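Local atomic coordinates of DUF2018 family protein (Campylobacter jejuni subsp. jejuni, PDB entry 4NPX), a protein that is of unknown function but folds into a small, mostly helical chain that pairs with a second copy of itself. Residues 50-53 and 54-57; 103-106 and 107-111. All coordinates share one frame; numbering follows the deposited sequence.

Contact 1 (50-53 and 54-57); sequences NGNL and GALE
L53 and E57, one helical turn apart, lie against each other at an oblique angle. L53 sends CG anti to its own N (chi1 -178°), and this carries CD1 to the glutamate end, 3.3 Å from OE2 of E57. The glutamate chain is extended beyond CG; its CG rests 3.2 Å from the carbonyl oxygen of L53, and it is the carboxylate, through OE2, that meets the leucine branch. Beneath these side chains the N of E57 bonds to O of L53 at 2.8 Å. N52 holds the N-cap position of helix 53-76, a place asparagine suits well, and the first turn starts from its own carbonyl: the N of L56 reaches O of N52 at 3.1 Å, nearly straight at 177°. L56 is buried. Its CG is 3.5 Å from O of N52 and its CD1 3.6 Å from O of G51, so the leucine lies over the incoming loop. G51, having no side chain, lets L56 come close, with the L56 CG 4.1 Å from the G51 CA. The G51 carbonyl also accepts a hydrogen bond from Q49 of the second subunit, whose I45 packs on L53, L56 and E57.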
loop_
_atom_site.group_PDB
_atom_site.type_symbol
_atom_site.label_atom_id
_atom_site.label_comp_id
_atom_site.label_asym_id
_atom_site.label_seq_id
_atom_site.Cartn_x
_atom_site.Cartn_y
_atom_site.Cartn_z
ATOM N N ASN A 50 5.330 6.325 -14.515
ATOM C CA ASN A 50 4.865 7.323 -15.469
ATOM C C ASN A 50 3.666 8.125 -15.056
ATOM O O ASN A 50 3.112 8.934 -15.832
ATOM C CB ASN A 50 4.654 6.634 -16.823
ATOM C CG ASN A 50 5.979 6.178 -17.404
ATOM O OD1 ASN A 50 6.762 7.022 -17.920
ATOM N ND2 ASN A 50 6.290 4.864 -17.273
ATOM N N GLY A 51 3.321 7.987 -13.807
ATOM C CA GLY A 51 2.155 8.667 -13.323
ATOM C C GLY A 51 2.453 10.082 -12.998
ATOM O O GLY A 51 3.594 10.418 -12.644
ATOM N N ASN A 52 1.440 10.907 -13.107
ATOM C CA ASN A 52 1.592 12.288 -12.750
ATOM C C ASN A 52 1.354 12.408 -11.257
ATOM O O ASN A 52 0.632 11.576 -10.633
ATOM C CB ASN A 52 0.572 13.144 -13.447
ATOM C CG ASN A 52 -0.828 12.780 -13.042
ATOM O OD1 ASN A 52 -1.266 11.648 -13.283
ATOM N ND2 ASN A 52 -1.552 13.733 -12.445
ATOM N N LEU A 53 1.863 13.500 -10.705
ATOM C CA LEU A 53 1.775 13.725 -9.252
ATOM C C LEU A 53 0.336 13.593 -8.619
ATOM O O LEU A 53 0.145 12.909 -7.598
ATOM C CB LEU A 53 2.386 15.096 -8.968
ATOM C CG LEU A 53 2.434 15.485 -7.516
ATOM C CD1 LEU A 53 3.526 14.667 -6.816
ATOM C CD2 LEU A 53 2.659 16.961 -7.352
ATOM N N GLY A 54 -0.638 14.295 -9.192
ATOM C CA GLY A 54 -1.997 14.303 -8.680
ATOM C C GLY A 54 -2.613 12.916 -8.635
ATOM O O GLY A 54 -3.190 12.524 -7.638
ATOM N N ALA A 55 -2.507 12.193 -9.734
ATOM C CA ALA A 55 -3.033 10.837 -9.846
ATOM C C ALA A 55 -2.417 9.912 -8.806
ATOM O O ALA A 55 -3.128 9.152 -8.146
ATOM C CB ALA A 55 -2.720 10.293 -11.219
ATOM N N LEU A 56 -1.079 9.909 -8.724
ATOM C CA LEU A 56 -0.413 9.081 -7.737
ATOM C C LEU A 56 -0.724 9.473 -6.296
ATOM O O LEU A 56 -0.887 8.586 -5.443
ATOM C CB LEU A 56 1.095 9.095 -7.929
ATOM C CG LEU A 56 1.619 8.555 -9.247
ATOM C CD1 LEU A 56 3.109 8.910 -9.424
ATOM C CD2 LEU A 56 1.411 7.036 -9.328
ATOM N N GLU A 57 -0.743 10.769 -5.991
ATOM C CA GLU A 57 -1.020 11.139 -4.647
ATOM C C GLU A 57 -2.408 10.704 -4.255
ATOM O O GLU A 57 -2.577 10.239 -3.198
ATOM C CB GLU A 57 -0.893 12.633 -4.443
ATOM C CG GLU A 57 0.542 13.146 -4.434
ATOM C CD GLU A 57 0.643 14.686 -4.295
ATOM O OE1 GLU A 57 -0.361 15.484 -4.498
ATOM O OE2 GLU A 57 1.780 15.128 -4.010
#

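Contact 2 (103-106 and 107-111); sequences YIEL and GAKIL
K109 reaches back along its helix to E105, four residues earlier. Its CB lies near two carbonyl oxygens, 3.6 Å from O of L106 and slightly farther from O of E105. From there the lysine runs almost fully extended, its CG and CD staying close to the E105 carbonyl oxygen. CE comes within 3.9 Å of OE2 of E105, and NZ closes the gap, meeting OE2 of E105 at 2.8 Å in a salt bridge that uses the anti lone pair, the one turned away from the other carboxylate oxygen. E105 bends at chi2 (-140°) to bring its acid round to the lysine, and the two chains approach obliquely. This is an i to i+4 ion pair on the last turns of helix 92-111, where long, flexible charged residues suit a partly exposed flank. Under it the backbone of the same pair is joined as well, N of K109 to O of E105 at 3.1 Å. I110 meets L106 through the backbone: its N bonds to O of L106 at 3.0 Å, and its CG1 lies 3.2 Å from the same L106 oxygen. Both are buried, L106 against V59 and F63 and I110 against I47, I48, L56 and V59. G107, buried and without a side chain, gives its N to O of Y103.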
loop_
_atom_site.group_PDB
_atom_site.type_symbol
_atom_site.label_atom_id
_atom_site.label_comp_id
_atom_site.label_asym_id
_atom_site.label_seq_id
_atom_site.Cartn_x
_atom_site.Cartn_y
_atom_site.Cartn_z
ATOM N N TYR A 103 -2.192 -5.153 -8.216
ATOM C CA TYR A 103 -1.483 -4.521 -9.333
ATOM C C TYR A 103 -2.499 -4.007 -10.363
ATOM O O TYR A 103 -2.412 -2.862 -10.796
ATOM C CB TYR A 103 -0.469 -5.460 -10.027
ATOM C CG TYR A 103 0.622 -5.973 -9.111
ATOM C CD1 TYR A 103 1.298 -5.129 -8.234
ATOM C CD2 TYR A 103 1.048 -7.264 -9.196
ATOM C CE1 TYR A 103 2.264 -5.610 -7.354
ATOM C CE2 TYR A 103 2.043 -7.757 -8.326
ATOM C CZ TYR A 103 2.655 -6.912 -7.408
ATOM O OH TYR A 103 3.685 -7.405 -6.551
ATOM N N ILE A 104 -3.427 -4.870 -10.785
ATOM C CA ILE A 104 -4.445 -4.473 -11.731
ATOM C C ILE A 104 -5.318 -3.291 -11.295
ATOM O O ILE A 104 -5.393 -2.306 -12.003
ATOM C CB ILE A 104 -5.301 -5.699 -12.123
ATOM C CG1 ILE A 104 -4.382 -6.699 -12.809
ATOM C CG2 ILE A 104 -6.397 -5.264 -13.049
ATOM C CD1 ILE A 104 -4.975 -8.072 -13.040
ATOM N N GLU A 105 -5.883 -3.393 -10.106
ATOM C CA GLU A 105 -6.830 -2.451 -9.472
ATOM C C GLU A 105 -6.174 -1.089 -9.313
ATOM O O GLU A 105 -6.683 -0.068 -9.719
ATOM C CB GLU A 105 -7.195 -2.923 -8.005
ATOM C CG GLU A 105 -7.758 -1.725 -7.166
ATOM C CD GLU A 105 -7.339 -1.594 -5.698
ATOM O OE1 GLU A 105 -6.558 -2.416 -5.149
ATOM O OE2 GLU A 105 -7.803 -0.593 -5.069
ATOM N N LEU A 106 -5.024 -1.071 -8.693
ATOM C CA LEU A 106 -4.369 0.237 -8.462
ATOM C C LEU A 106 -3.868 0.879 -9.784
ATOM O O LEU A 106 -3.890 2.096 -9.952
ATOM C CB LEU A 106 -3.253 0.134 -7.425
ATOM C CG LEU A 106 -3.590 -0.113 -5.965
ATOM C CD1 LEU A 106 -2.290 -0.134 -5.127
ATOM C CD2 LEU A 106 -4.562 0.967 -5.490
ATOM N N GLY A 107 -3.397 0.068 -10.719
ATOM C CA GLY A 107 -2.947 0.613 -12.022
ATOM C C GLY A 107 -4.095 1.295 -12.777
ATOM O O GLY A 107 -3.862 2.376 -13.354
ATOM N N ALA A 108 -5.265 0.613 -12.837
ATOM C CA ALA A 108 -6.498 1.101 -13.485
ATOM C C ALA A 108 -6.942 2.387 -12.823
ATOM O O ALA A 108 -7.294 3.343 -13.485
ATOM C CB ALA A 108 -7.587 0.067 -13.427
ATOM N N LYS A 109 -6.818 2.484 -11.514
ATOM C CA LYS A 109 -7.147 3.737 -10.826
ATOM C C LYS A 109 -6.214 4.876 -11.201
ATOM O O LYS A 109 -6.634 6.010 -11.353
ATOM C CB LYS A 109 -7.087 3.547 -9.309
ATOM C CG LYS A 109 -8.394 3.068 -8.761
ATOM C CD LYS A 109 -8.254 2.538 -7.373
ATOM C CE LYS A 109 -9.644 2.312 -6.850
ATOM N NZ LYS A 109 -9.556 1.555 -5.576
ATOM N N ILE A 110 -4.934 4.564 -11.341
ATOM C CA ILE A 110 -3.942 5.580 -11.658
ATOM C C ILE A 110 -4.124 6.017 -13.121
ATOM O O ILE A 110 -4.252 7.210 -13.422
ATOM C CB ILE A 110 -2.508 5.057 -11.359
ATOM C CG1 ILE A 110 -2.272 4.880 -9.823
ATOM C CG2 ILE A 110 -1.395 5.974 -11.915
ATOM C CD1 ILE A 110 -0.941 4.132 -9.588
ATOM N N LEU A 111 -4.081 5.076 -14.029
ATOM C CA LEU A 111 -4.297 5.445 -15.449
ATOM C C LEU A 111 -5.624 6.183 -15.712
ATOM O O LEU A 111 -5.709 6.951 -16.657
ATOM C CB LEU A 111 -4.237 4.210 -16.306
ATOM C CG LEU A 111 -2.885 3.620 -16.552
ATOM C CD1 LEU A 111 -3.067 2.329 -17.345
ATOM C CD2 LEU A 111 -2.003 4.585 -17.313
#

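Contact 2 lies wholly in one helix, near the end of helix 92-111, whereas contact 1 joins a loop and N-cap to the first turn of helix 53-76. Each is partly buried, but contact 1 lies farther out, its centre about 16 Å from the centre of the chain against about 10 Å for contact 2. In contact 1 the buried residues are A55 and L56, and an apolar-acidic pair lies nearer the surface; in contact 2 Y103, L106, G107 and I110 are buried and a salt bridge occupies the flank. The two meet where CD2 of L56 lies 3.7 Å from CD1 of I110, so the start of one helix packs on the end of the other. Both also touch the second subunit.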